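Side-chain contacts in putative adenosine kinase (Schistosoma mansoni, PDB 3VAS), which probably catalyses the ATP-dependent phosphorylation of adenosine to AMP, as a ribokinase-family enzyme, and binds adenosine in its active site: residues V88-W93 with G319-A324; V181-G186 with G325-Y330; T154-A159 with I189-E194; S102-I107 with L164-Q169. All blocks are in the same frame, centred on the assembly; numbering follows the deposited sequence.

Interaction 1. Residues V88-W93 with G319-A324; sequences VKMIQW and GDAFAA. With ADN (adenosine), chain C.
Met-90 and Ile-91 meet Ala-321 and Ala-324 where the axes of helix segments 88-93 and 319-324 approach to 8.5 Å at a crossing angle of -46°. The backbones come close, with the CA atoms of Ile-91 and Ala-324 only 5.0 Å apart. The small alanines permit this. Ala-324 is the most covered residue, and its methyl is touched by two side chains. CB of Met-90 lies 3.8 Å from CB of Ala-324. CG1 of Ile-91 lies 3.7 Å from CA of Ala-324, so the isoleucine reaches the helix backbone as well as the methyl. Met-90 has CG anti to the backbone N (chi1 -174°) and stays extended beyond it. This carries SD along the partner helix to 3.7 Å from CB of Ala-321. The patch is wholly apolar and buried; Ala-346 and Ile-350 of helix 336-351 close over Met-90 and Ala-321. One turn from Ala-324, Asp-320 turns to the ligand. Its OD2 accepts a 2.7 Å hydrogen bond from O5' of adenosine and another from ND2 of Asn-86. Asp-320 falls in the GAGD motif of the ribokinase family, where the equivalent aspartate is regarded as the catalytic base for the 5'-hydroxyl.

Interaction 2. Residues V181-G186 with G325-Y330; sequences VYYIAG and GFIADY
Ile-327 has the most surface buried here, and it meets two residues of strand 181-185. Its CD1 comes to 3.6 Å from CD1 of Tyr-183. The same methyl is 4.2 Å from CE1 of that ring, so it lies obliquely against the CD1-CE1 bond of the phenol. The two side chains cross at about a right angle. CG1 of Ile-327 lies anti to the carbonyl carbon (chi1 -65°), and the chain runs on extended to CD1, which spans much of the gap between helix and strand. The other branch is used too: CG2 of Ile-327 lies 4.3 Å from CG1 of Val-181, a looser touch. The backbones stay well apart, with 9.0 Å between the CA atoms of Tyr-183 and Ile-327. Val-181 and Tyr-183 both point toward the helix, as residues two apart on a strand do. The polar end of the tyrosine is held by another strand, through a hydrogen bond between its OH and ND2 of Asn-213. Thr-84 and Thr-87 of helix 83-95 also touch the Tyr-183 side chain. Ile-327 in turn touches Ile-91 of that helix. This is helix-on-sheet packing of the alpha/beta core of the ribokinase fold, with helix 318-330 covering a face of the central strands.

Interaction 3. Residues T154-A159 with I189-E194; sequences TYLGAA and INTCYE. With ADN (adenosine), chain C.
The adenine end of the adenosine pocket backs onto this contact, and Leu-156 joins the two. One branch of Leu-156 faces the ligand: its CD2 is 3.7 Å from N6 of adenosine. The other branch faces helix 189-205, with CD1 3.7 Å from CG2 of Thr-191 and 4.1 Å from CB of Asn-190. The leucine thus lies as an apolar wedge between base and helix. It crosses Asn-190 at about a right angle. Two residues earlier, Thr-154 brings OG1 to 2.8 Å from N7 of the base, and its CG2 lies near N6. After Leu-156 the chain reverses in a type II' beta turn, closed by a 3.1 Å hydrogen bond from N of Ala-159 to O of Leu-156. Gly-157 takes the positive phi of this turn (52°). The turn brings O of Ala-159 to 3.4 Å from CB of Thr-191, a van der Waals contact. Thr-191 has OG1 between its backbone N and carbonyl carbon (chi1 54°), which sends CG2 to the leucine. Its hydroxyl is hydrogen-bonded to OD1 of Asn-32, a residue whose ND2 also binds adenosine. The contact therefore joins strand 150-157 and its turn to helix 189-205. Strand 27-40 packs beside it through Asn-32, and strand 55-58 through Leu-58, which touches both Leu-156 and Asn-190.

Interaction 4. Residues S102-I107 with L164-Q169; sequences SYVGCI and LAHIEQ
Val-104 pushes its CG1 methyl against the imidazole edge of His-166. CG1 lies 3.8 Å from CD2 of His-166 and 3.9 Å from its NE2. The methyl is close to the ring plane, so it meets the CD2-NE2 side of the ring and does not cover a face. The two side chains come from opposite directions, one from strand 101-107 and one from helix 164-167. The histidine has CG anti to its backbone N (chi1 168°), which swings the ring off the helix toward the strand. CG1 of Val-104 also touches Ile-167, with 4.5 Å to CG1 of that residue, a light contact. The backbones are further apart, at 7.8 Å between the CA atoms of Val-104 and Ile-167. Val-172 of helix 170-178 and Phe-28 of strand 27-40 also touch the valine.

Helix 164-167 ends at Ile-167. NE2 of Gln-169 turns back to O of His-166 in a 3.2 Å hydrogen bond that is nearly straight at 169°. The amide nitrogen lies in the carbonyl plane, on a lone pair. Gln-169 is also the N-cap residue of the next helix, so it links the two helices at their junction.

NE2 of His-166 is hydrogen-bonded to O of Glu-128, on the neighbouring strand 126-131. This implies that NE2 carries a proton. The same CD2-NE2 edge thus serves both, giving NE2 to the carbonyl O of Glu-128 and packing on the methyl of Val-104; the bond would help to fix the ring's rotation.

Overall arrangement
All four contacts are largely buried, and none has a hydrogen bond between its two segments. The centres of interactions 1 and 2 lie about 9 Å from the chain centre, and the two share helix 318-330. They touch through Ala-323 and the hydroxyl of Tyr-183. Interaction 1 is close helix-helix packing on alanines; interaction 2 spans a wider helix-strand gap. Interactions 3 and 4 lie further out, their centres about 13 and 17 Å from the chain centre, and mix apolar and polar groups. They meet each other through Cys-192 and Ile-167, and through a probable hydrogen bond between Glu-194 and Leu-164. Interactions 1 and 3 do not touch, yet both reach adenosine, one at the 5'-hydroxyl and the other at the base.

Interaction 1. Residues V88-W93 with G319-A324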
# COMPACT_ATOMS: atom_id res chain seq x y z
N VAL A 88 6.30 -3.67 1.54
CA VAL A 88 7.71 -3.67 1.88
C VAL A 88 8.20 -5.02 2.40
O VAL A 88 9.28 -5.48 2.04
CB VAL A 88 8.04 -2.55 2.88
CG1 VAL A 88 9.45 -2.71 3.45
CG2 VAL A 88 7.87 -1.20 2.20
N LYS A 89 7.40 -5.68 3.23
CA LYS A 89 7.83 -6.97 3.75
C LYS A 89 7.79 -8.06 2.68
O LYS A 89 8.57 -9.01 2.74
CB LYS A 89 7.05 -7.37 5.01
CG LYS A 89 5.61 -7.80 4.80
CD LYS A 89 4.93 -8.01 6.15
CE LYS A 89 3.59 -8.72 6.01
NZ LYS A 89 2.94 -8.95 7.32
N MET A 90 6.92 -7.92 1.70
CA MET A 90 6.91 -8.88 0.60
C MET A 90 8.09 -8.63 -0.35
O MET A 90 8.65 -9.59 -0.89
CB MET A 90 5.59 -8.90 -0.17
CG MET A 90 5.53 -10.01 -1.21
SD MET A 90 3.90 -10.22 -1.97
CE MET A 90 4.12 -11.74 -2.89
N ILE A 91 8.46 -7.37 -0.55
CA ILE A 91 9.68 -7.07 -1.31
C ILE A 91 10.85 -7.78 -0.65
O ILE A 91 11.68 -8.41 -1.31
CB ILE A 91 9.98 -5.56 -1.35
CG1 ILE A 91 8.90 -4.81 -2.13
CG2 ILE A 91 11.35 -5.30 -1.97
CD1 ILE A 91 9.12 -3.31 -2.17
N GLN A 92 10.90 -7.70 0.68
CA GLN A 92 11.93 -8.36 1.47
C GLN A 92 11.87 -9.88 1.32
O GLN A 92 12.90 -10.54 1.17
CB GLN A 92 11.78 -7.95 2.95
CG GLN A 92 12.69 -8.71 3.91
CD GLN A 92 14.16 -8.39 3.70
OE1 GLN A 92 14.56 -7.22 3.72
NE2 GLN A 92 14.98 -9.42 3.51
N TRP A 93 10.66 -10.43 1.36
CA TRP A 93 10.44 -11.87 1.22
C TRP A 93 10.85 -12.37 -0.17
O TRP A 93 11.50 -13.41 -0.30
CB TRP A 93 8.96 -12.14 1.49
CG TRP A 93 8.51 -13.57 1.48
CD1 TRP A 93 8.63 -14.48 2.49
CD2 TRP A 93 7.80 -14.23 0.43
NE1 TRP A 93 8.05 -15.68 2.12
CE2 TRP A 93 7.53 -15.54 0.85
CE3 TRP A 93 7.36 -13.84 -0.85
CZ2 TRP A 93 6.86 -16.47 0.06
CZ3 TRP A 93 6.69 -14.75 -1.63
CH2 TRP A 93 6.45 -16.05 -1.18
N GLY A 319 -3.31 -5.71 -4.47
CA GLY A 319 -2.67 -4.49 -4.93
C GLY A 319 -1.34 -4.23 -4.24
O GLY A 319 -0.39 -3.77 -4.87
N ASP A 320 -1.28 -4.52 -2.93
CA ASP A 320 -0.06 -4.36 -2.17
C ASP A 320 1.00 -5.34 -2.68
O ASP A 320 2.18 -4.99 -2.79
CB ASP A 320 -0.30 -4.62 -0.68
CG ASP A 320 -1.36 -3.71 -0.08
OD1 ASP A 320 -1.56 -2.58 -0.59
OD2 ASP A 320 -2.00 -4.13 0.91
N ALA A 321 0.57 -6.56 -2.96
CA ALA A 321 1.46 -7.59 -3.48
C ALA A 321 1.94 -7.22 -4.88
O ALA A 321 3.12 -7.38 -5.20
CB ALA A 321 0.75 -8.93 -3.52
N PHE A 322 1.02 -6.73 -5.69
CA PHE A 322 1.34 -6.30 -7.04
C PHE A 322 2.49 -5.31 -7.03
O PHE A 322 3.45 -5.46 -7.78
CB PHE A 322 0.12 -5.67 -7.72
CG PHE A 322 0.37 -5.26 -9.15
CD1 PHE A 322 0.10 -6.13 -10.20
CD2 PHE A 322 0.89 -4.00 -9.44
CE1 PHE A 322 0.33 -5.75 -11.52
CE2 PHE A 322 1.12 -3.62 -10.75
CZ PHE A 322 0.85 -4.49 -11.79
N ALA A 323 2.40 -4.31 -6.16
CA ALA A 323 3.45 -3.31 -6.04
C ALA A 323 4.78 -3.94 -5.62
O ALA A 323 5.82 -3.62 -6.20
CB ALA A 323 3.03 -2.20 -5.05
N ALA A 324 4.73 -4.82 -4.62
CA ALA A 324 5.93 -5.53 -4.17
C ALA A 324 6.58 -6.32 -5.30
O ALA A 324 7.79 -6.21 -5.53
CB ALA A 324 5.59 -6.46 -3.02
O5' ADN C . -4.66 -3.57 0.81
C5' ADN C . -5.25 -4.24 1.91
C4' ADN C . -4.63 -3.80 3.22
O4' ADN C . -4.89 -2.41 3.43
C3' ADN C . -5.13 -4.51 4.48
O3' ADN C . -4.12 -5.40 4.96
C2' ADN C . -5.34 -3.37 5.50
O2' ADN C . -4.73 -3.59 6.76
C1' ADN C . -4.74 -2.16 4.80
N9 ADN C . -5.37 -0.88 5.14
C8 ADN C . -6.66 -0.63 5.22
N7 ADN C . -6.82 0.77 5.63
C5 ADN C . -5.51 1.33 5.78
C6 ADN C . -5.08 2.60 6.15
N6 ADN C . -6.04 3.63 6.46
N1 ADN C . -3.72 2.87 6.23
C2 ADN C . -2.80 1.90 5.94
N3 ADN C . -3.22 0.65 5.58
C4 ADN C . -4.61 0.38 5.51

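Interaction 2. Residues V181-G186 with G325-Y330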
# COMPACT_ATOMS: atom_id res chain seq x y z
N VAL A 181 15.60 3.38 -2.70
CA VAL A 181 14.23 3.16 -3.14
C VAL A 181 13.25 3.36 -1.98
O VAL A 181 13.47 2.84 -0.88
CB VAL A 181 14.04 1.74 -3.70
CG1 VAL A 181 12.58 1.49 -4.07
CG2 VAL A 181 14.96 1.51 -4.89
N TYR A 182 12.19 4.12 -2.21
CA TYR A 182 11.15 4.31 -1.20
C TYR A 182 9.79 3.83 -1.69
O TYR A 182 9.45 3.98 -2.87
CB TYR A 182 11.06 5.77 -0.77
CG TYR A 182 12.39 6.37 -0.38
CD1 TYR A 182 12.92 6.16 0.89
CD2 TYR A 182 13.13 7.12 -1.28
CE1 TYR A 182 14.13 6.70 1.26
CE2 TYR A 182 14.35 7.66 -0.92
CZ TYR A 182 14.85 7.45 0.34
OH TYR A 182 16.06 7.99 0.70
N TYR A 183 9.02 3.24 -0.78
CA TYR A 183 7.63 2.94 -1.05
C TYR A 183 6.77 3.49 0.08
O TYR A 183 6.91 3.06 1.23
CB TYR A 183 7.39 1.43 -1.19
CG TYR A 183 5.94 1.11 -1.52
CD1 TYR A 183 5.48 1.16 -2.84
CD2 TYR A 183 5.04 0.77 -0.52
CE1 TYR A 183 4.16 0.88 -3.15
CE2 TYR A 183 3.71 0.49 -0.82
CZ TYR A 183 3.28 0.55 -2.13
OH TYR A 183 1.96 0.26 -2.43
N ILE A 184 5.91 4.44 -0.23
CA ILE A 184 4.93 4.93 0.74
C ILE A 184 3.53 4.99 0.11
O ILE A 184 3.33 5.61 -0.94
CB ILE A 184 5.28 6.33 1.28
CG1 ILE A 184 6.74 6.40 1.72
CG2 ILE A 184 4.36 6.70 2.44
CD1 ILE A 184 7.16 7.79 2.20
N ALA A 185 2.58 4.32 0.75
CA ALA A 185 1.19 4.34 0.29
C ALA A 185 0.52 5.67 0.61
O ALA A 185 0.91 6.37 1.55
CB ALA A 185 0.41 3.19 0.92
N GLY A 186 -0.49 6.01 -0.18
CA GLY A 186 -1.25 7.23 0.03
C GLY A 186 -1.89 7.29 1.40
O GLY A 186 -2.13 8.38 1.92
N GLY A 325 5.77 -7.11 -6.00
CA GLY A 325 6.26 -7.94 -7.09
C GLY A 325 6.90 -7.11 -8.18
O GLY A 325 7.94 -7.48 -8.71
N PHE A 326 6.28 -5.98 -8.52
CA PHE A 326 6.84 -5.11 -9.54
C PHE A 326 8.18 -4.52 -9.11
O PHE A 326 9.17 -4.62 -9.82
CB PHE A 326 5.90 -3.96 -9.91
CG PHE A 326 6.43 -3.08 -11.01
CD1 PHE A 326 6.21 -3.40 -12.35
CD2 PHE A 326 7.19 -1.95 -10.72
CE1 PHE A 326 6.72 -2.61 -13.37
CE2 PHE A 326 7.71 -1.16 -11.73
CZ PHE A 326 7.47 -1.49 -13.06
N ILE A 327 8.19 -3.88 -7.94
CA ILE A 327 9.37 -3.16 -7.46
C ILE A 327 10.57 -4.07 -7.24
O ILE A 327 11.68 -3.74 -7.66
CB ILE A 327 9.05 -2.38 -6.18
CG1 ILE A 327 8.02 -1.28 -6.48
CG2 ILE A 327 10.31 -1.78 -5.57
CD1 ILE A 327 7.43 -0.65 -5.24
N ALA A 328 10.35 -5.23 -6.62
CA ALA A 328 11.42 -6.17 -6.32
C ALA A 328 12.19 -6.55 -7.57
O ALA A 328 13.42 -6.71 -7.53
CB ALA A 328 10.87 -7.43 -5.64
N ASP A 329 11.48 -6.70 -8.68
CA ASP A 329 12.11 -7.06 -9.95
C ASP A 329 12.68 -5.84 -10.65
O ASP A 329 13.81 -5.87 -11.15
CB ASP A 329 11.12 -7.79 -10.86
CG ASP A 329 11.29 -9.30 -10.80
OD1 ASP A 329 11.64 -9.82 -9.72
OD2 ASP A 329 11.08 -9.98 -11.83
N TYR A 330 11.92 -4.75 -10.66
CA TYR A 330 12.31 -3.53 -11.36
C TYR A 330 13.60 -2.91 -10.82
O TYR A 330 14.42 -2.41 -11.59
CB TYR A 330 11.16 -2.50 -11.33
CG TYR A 330 11.35 -1.35 -12.28
CD1 TYR A 330 11.09 -1.51 -13.64
CD2 TYR A 330 11.77 -0.11 -11.83
CE1 TYR A 330 11.26 -0.45 -14.52
CE2 TYR A 330 11.94 0.95 -12.71
CZ TYR A 330 11.68 0.77 -14.05
OH TYR A 330 11.84 1.82 -14.94

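Interaction 3. Residues T154-A159 with I189-E194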
# COMPACT_ATOMS: atom_id res chain seq x y z
N THR A 154 -11.32 0.96 8.93
CA THR A 154 -10.03 1.11 9.58
C THR A 154 -10.05 2.07 10.76
O THR A 154 -10.50 3.21 10.65
CB THR A 154 -8.97 1.62 8.58
OG1 THR A 154 -8.84 0.67 7.52
CG2 THR A 154 -7.63 1.81 9.26
N TYR A 155 -9.57 1.59 11.91
CA TYR A 155 -9.32 2.44 13.07
C TYR A 155 -7.81 2.61 13.20
O TYR A 155 -7.11 1.69 13.63
CB TYR A 155 -9.90 1.82 14.34
CG TYR A 155 -9.75 2.72 15.56
CD1 TYR A 155 -10.55 3.85 15.71
CD2 TYR A 155 -8.80 2.45 16.54
CE1 TYR A 155 -10.41 4.68 16.80
CE2 TYR A 155 -8.66 3.28 17.64
CZ TYR A 155 -9.47 4.39 17.77
OH TYR A 155 -9.34 5.23 18.86
N LEU A 156 -7.32 3.78 12.82
CA LEU A 156 -5.88 4.01 12.72
C LEU A 156 -5.15 3.90 14.06
O LEU A 156 -4.02 3.42 14.10
CB LEU A 156 -5.60 5.36 12.06
CG LEU A 156 -5.85 5.37 10.55
CD1 LEU A 156 -5.69 6.77 9.97
CD2 LEU A 156 -4.91 4.40 9.86
N GLY A 157 -5.80 4.34 15.13
CA GLY A 157 -5.25 4.22 16.47
C GLY A 157 -3.83 4.76 16.61
O GLY A 157 -3.55 5.90 16.25
N ALA A 158 -2.93 3.91 17.11
CA ALA A 158 -1.55 4.31 17.37
C ALA A 158 -0.82 4.85 16.14
O ALA A 158 0.07 5.70 16.28
CB ALA A 158 -0.78 3.15 17.97
N ALA A 159 -1.19 4.37 14.95
CA ALA A 159 -0.55 4.79 13.70
C ALA A 159 -0.58 6.30 13.45
O ALA A 159 0.28 6.83 12.75
CB ALA A 159 -1.16 4.04 12.52
N ILE A 189 -0.88 9.75 4.18
CA ILE A 189 -1.32 11.14 4.16
C ILE A 189 -2.12 11.47 5.42
O ILE A 189 -1.98 12.56 5.99
CB ILE A 189 -2.15 11.44 2.89
CG1 ILE A 189 -1.23 11.49 1.66
CG2 ILE A 189 -2.90 12.76 3.04
CD1 ILE A 189 -1.97 11.46 0.34
N ASN A 190 -2.93 10.51 5.89
CA ASN A 190 -3.78 10.72 7.06
C ASN A 190 -3.03 10.69 8.40
O ASN A 190 -3.53 11.20 9.41
CB ASN A 190 -4.90 9.67 7.11
CG ASN A 190 -5.84 9.75 5.92
OD1 ASN A 190 -6.20 8.73 5.34
ND2 ASN A 190 -6.24 10.96 5.54
N THR A 191 -1.86 10.07 8.42
CA THR A 191 -1.18 9.84 9.69
C THR A 191 0.07 10.68 9.89
O THR A 191 0.33 11.18 10.99
CB THR A 191 -0.83 8.34 9.89
OG1 THR A 191 -0.09 7.87 8.75
CG2 THR A 191 -2.10 7.50 10.03
N CYS A 192 0.86 10.85 8.83
CA CYS A 192 2.10 11.60 8.94
C CYS A 192 2.54 12.21 7.61
O CYS A 192 3.59 11.85 7.07
CB CYS A 192 3.21 10.71 9.49
SG CYS A 192 4.69 11.61 9.97
N TYR A 193 1.74 13.13 7.09
CA TYR A 193 2.05 13.75 5.82
C TYR A 193 3.40 14.47 5.84
O TYR A 193 4.14 14.44 4.86
CB TYR A 193 0.95 14.71 5.38
CG TYR A 193 1.20 15.24 4.00
CD1 TYR A 193 1.24 14.38 2.91
CD2 TYR A 193 1.42 16.60 3.78
CE1 TYR A 193 1.48 14.86 1.63
CE2 TYR A 193 1.66 17.09 2.51
CZ TYR A 193 1.69 16.21 1.44
OH TYR A 193 1.93 16.69 0.18
N GLU A 194 3.71 15.10 6.97
CA GLU A 194 4.96 15.84 7.14
C GLU A 194 6.19 14.95 6.93
O GLU A 194 7.15 15.35 6.27
CB GLU A 194 4.99 16.53 8.51
CG GLU A 194 4.62 15.61 9.69
CD GLU A 194 4.86 16.25 11.06
OE1 GLU A 194 4.99 17.50 11.13
OE2 GLU A 194 4.93 15.51 12.07
O5' ADN C . -4.66 -3.57 0.81
C5' ADN C . -5.25 -4.24 1.91
C4' ADN C . -4.63 -3.80 3.22
O4' ADN C . -4.89 -2.41 3.43
C3' ADN C . -5.13 -4.51 4.48
O3' ADN C . -4.12 -5.40 4.96
C2' ADN C . -5.34 -3.37 5.50
O2' ADN C . -4.73 -3.59 6.76
C1' ADN C . -4.74 -2.16 4.80
N9 ADN C . -5.37 -0.88 5.14
C8 ADN C . -6.66 -0.63 5.22
N7 ADN C . -6.82 0.77 5.63
C5 ADN C . -5.51 1.33 5.78
C6 ADN C . -5.08 2.60 6.15
N6 ADN C . -6.04 3.63 6.46
N1 ADN C . -3.72 2.87 6.23
C2 ADN C . -2.80 1.90 5.94
N3 ADN C . -3.22 0.65 5.58
C4 ADN C . -4.61 0.38 5.51

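Interaction 4. Residues S102-I107 with L164-Q169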
# COMPACT_ATOMS: atom_id res chain seq x y z
N SER A 102 13.74 -1.73 4.97
CA SER A 102 13.55 -1.02 6.23
C SER A 102 12.12 -0.51 6.32
O SER A 102 11.55 -0.09 5.31
CB SER A 102 14.50 0.18 6.32
OG SER A 102 15.85 -0.23 6.42
N TYR A 103 11.55 -0.53 7.52
CA TYR A 103 10.20 -0.03 7.74
C TYR A 103 10.08 0.77 9.04
O TYR A 103 10.62 0.38 10.08
CB TYR A 103 9.19 -1.18 7.75
CG TYR A 103 7.76 -0.74 7.98
CD1 TYR A 103 6.96 -0.31 6.92
CD2 TYR A 103 7.20 -0.77 9.26
CE1 TYR A 103 5.65 0.08 7.13
CE2 TYR A 103 5.88 -0.38 9.48
CZ TYR A 103 5.11 0.04 8.41
OH TYR A 103 3.80 0.44 8.61
N VAL A 104 9.35 1.88 8.95
CA VAL A 104 9.05 2.73 10.10
C VAL A 104 7.53 2.93 10.21
O VAL A 104 6.87 3.27 9.23
CB VAL A 104 9.72 4.11 9.96
CG1 VAL A 104 9.18 5.09 11.00
CG2 VAL A 104 11.24 3.98 10.06
N GLY A 105 6.99 2.72 11.41
CA GLY A 105 5.59 2.96 11.68
C GLY A 105 5.34 3.10 13.17
O GLY A 105 6.25 2.87 13.97
N CYS A 106 4.13 3.48 13.55
CA CYS A 106 3.80 3.63 14.97
C CYS A 106 2.77 2.62 15.48
O CYS A 106 1.63 2.58 15.01
CB CYS A 106 3.33 5.06 15.28
SG CYS A 106 3.11 5.39 17.05
N ILE A 107 3.19 1.80 16.44
CA ILE A 107 2.30 0.86 17.11
C ILE A 107 2.08 1.27 18.56
O ILE A 107 2.79 2.15 19.08
CB ILE A 107 2.89 -0.57 17.09
CG1 ILE A 107 4.26 -0.59 17.77
CG2 ILE A 107 2.96 -1.13 15.67
CD1 ILE A 107 4.82 -2.00 18.00
N LEU A 164 7.24 13.40 12.79
CA LEU A 164 8.48 13.81 12.15
C LEU A 164 9.63 13.72 13.14
O LEU A 164 10.77 13.44 12.76
CB LEU A 164 8.33 15.24 11.62
CG LEU A 164 9.41 15.79 10.68
CD1 LEU A 164 9.63 14.85 9.50
CD2 LEU A 164 9.03 17.18 10.20
N ALA A 165 9.33 13.95 14.42
CA ALA A 165 10.33 13.85 15.48
C ALA A 165 10.95 12.46 15.56
O ALA A 165 12.16 12.33 15.80
CB ALA A 165 9.73 14.25 16.83
N HIS A 166 10.14 11.43 15.38
CA HIS A 166 10.63 10.06 15.47
C HIS A 166 11.44 9.71 14.23
O HIS A 166 12.47 9.04 14.31
CB HIS A 166 9.47 9.08 15.63
CG HIS A 166 9.86 7.65 15.44
ND1 HIS A 166 10.50 6.92 16.42
CD2 HIS A 166 9.72 6.83 14.38
CE1 HIS A 166 10.73 5.70 15.97
NE2 HIS A 166 10.26 5.62 14.73
N ILE A 167 10.96 10.18 13.09
CA ILE A 167 11.61 9.94 11.81
C ILE A 167 12.97 10.65 11.73
O ILE A 167 13.90 10.15 11.11
CB ILE A 167 10.70 10.40 10.65
CG1 ILE A 167 9.43 9.54 10.62
CG2 ILE A 167 11.41 10.33 9.32
CD1 ILE A 167 8.36 10.05 9.69
N GLU A 168 13.08 11.79 12.40
CA GLU A 168 14.30 12.60 12.31
C GLU A 168 15.37 12.23 13.33
O GLU A 168 16.44 12.84 13.36
CB GLU A 168 13.97 14.09 12.40
CG GLU A 168 13.28 14.64 11.16
CD GLU A 168 13.02 16.13 11.24
OE1 GLU A 168 12.77 16.64 12.36
OE2 GLU A 168 13.08 16.80 10.19
N GLN A 169 15.09 11.24 14.18
CA GLN A 169 16.11 10.71 15.08
C GLN A 169 17.27 10.20 14.23
O GLN A 169 17.04 9.55 13.21
CB GLN A 169 15.56 9.57 15.92
CG GLN A 169 14.65 9.98 17.04
CD GLN A 169 14.17 8.79 17.84
OE1 GLN A 169 14.62 8.57 18.96
NE2 GLN A 169 13.26 8.02 17.26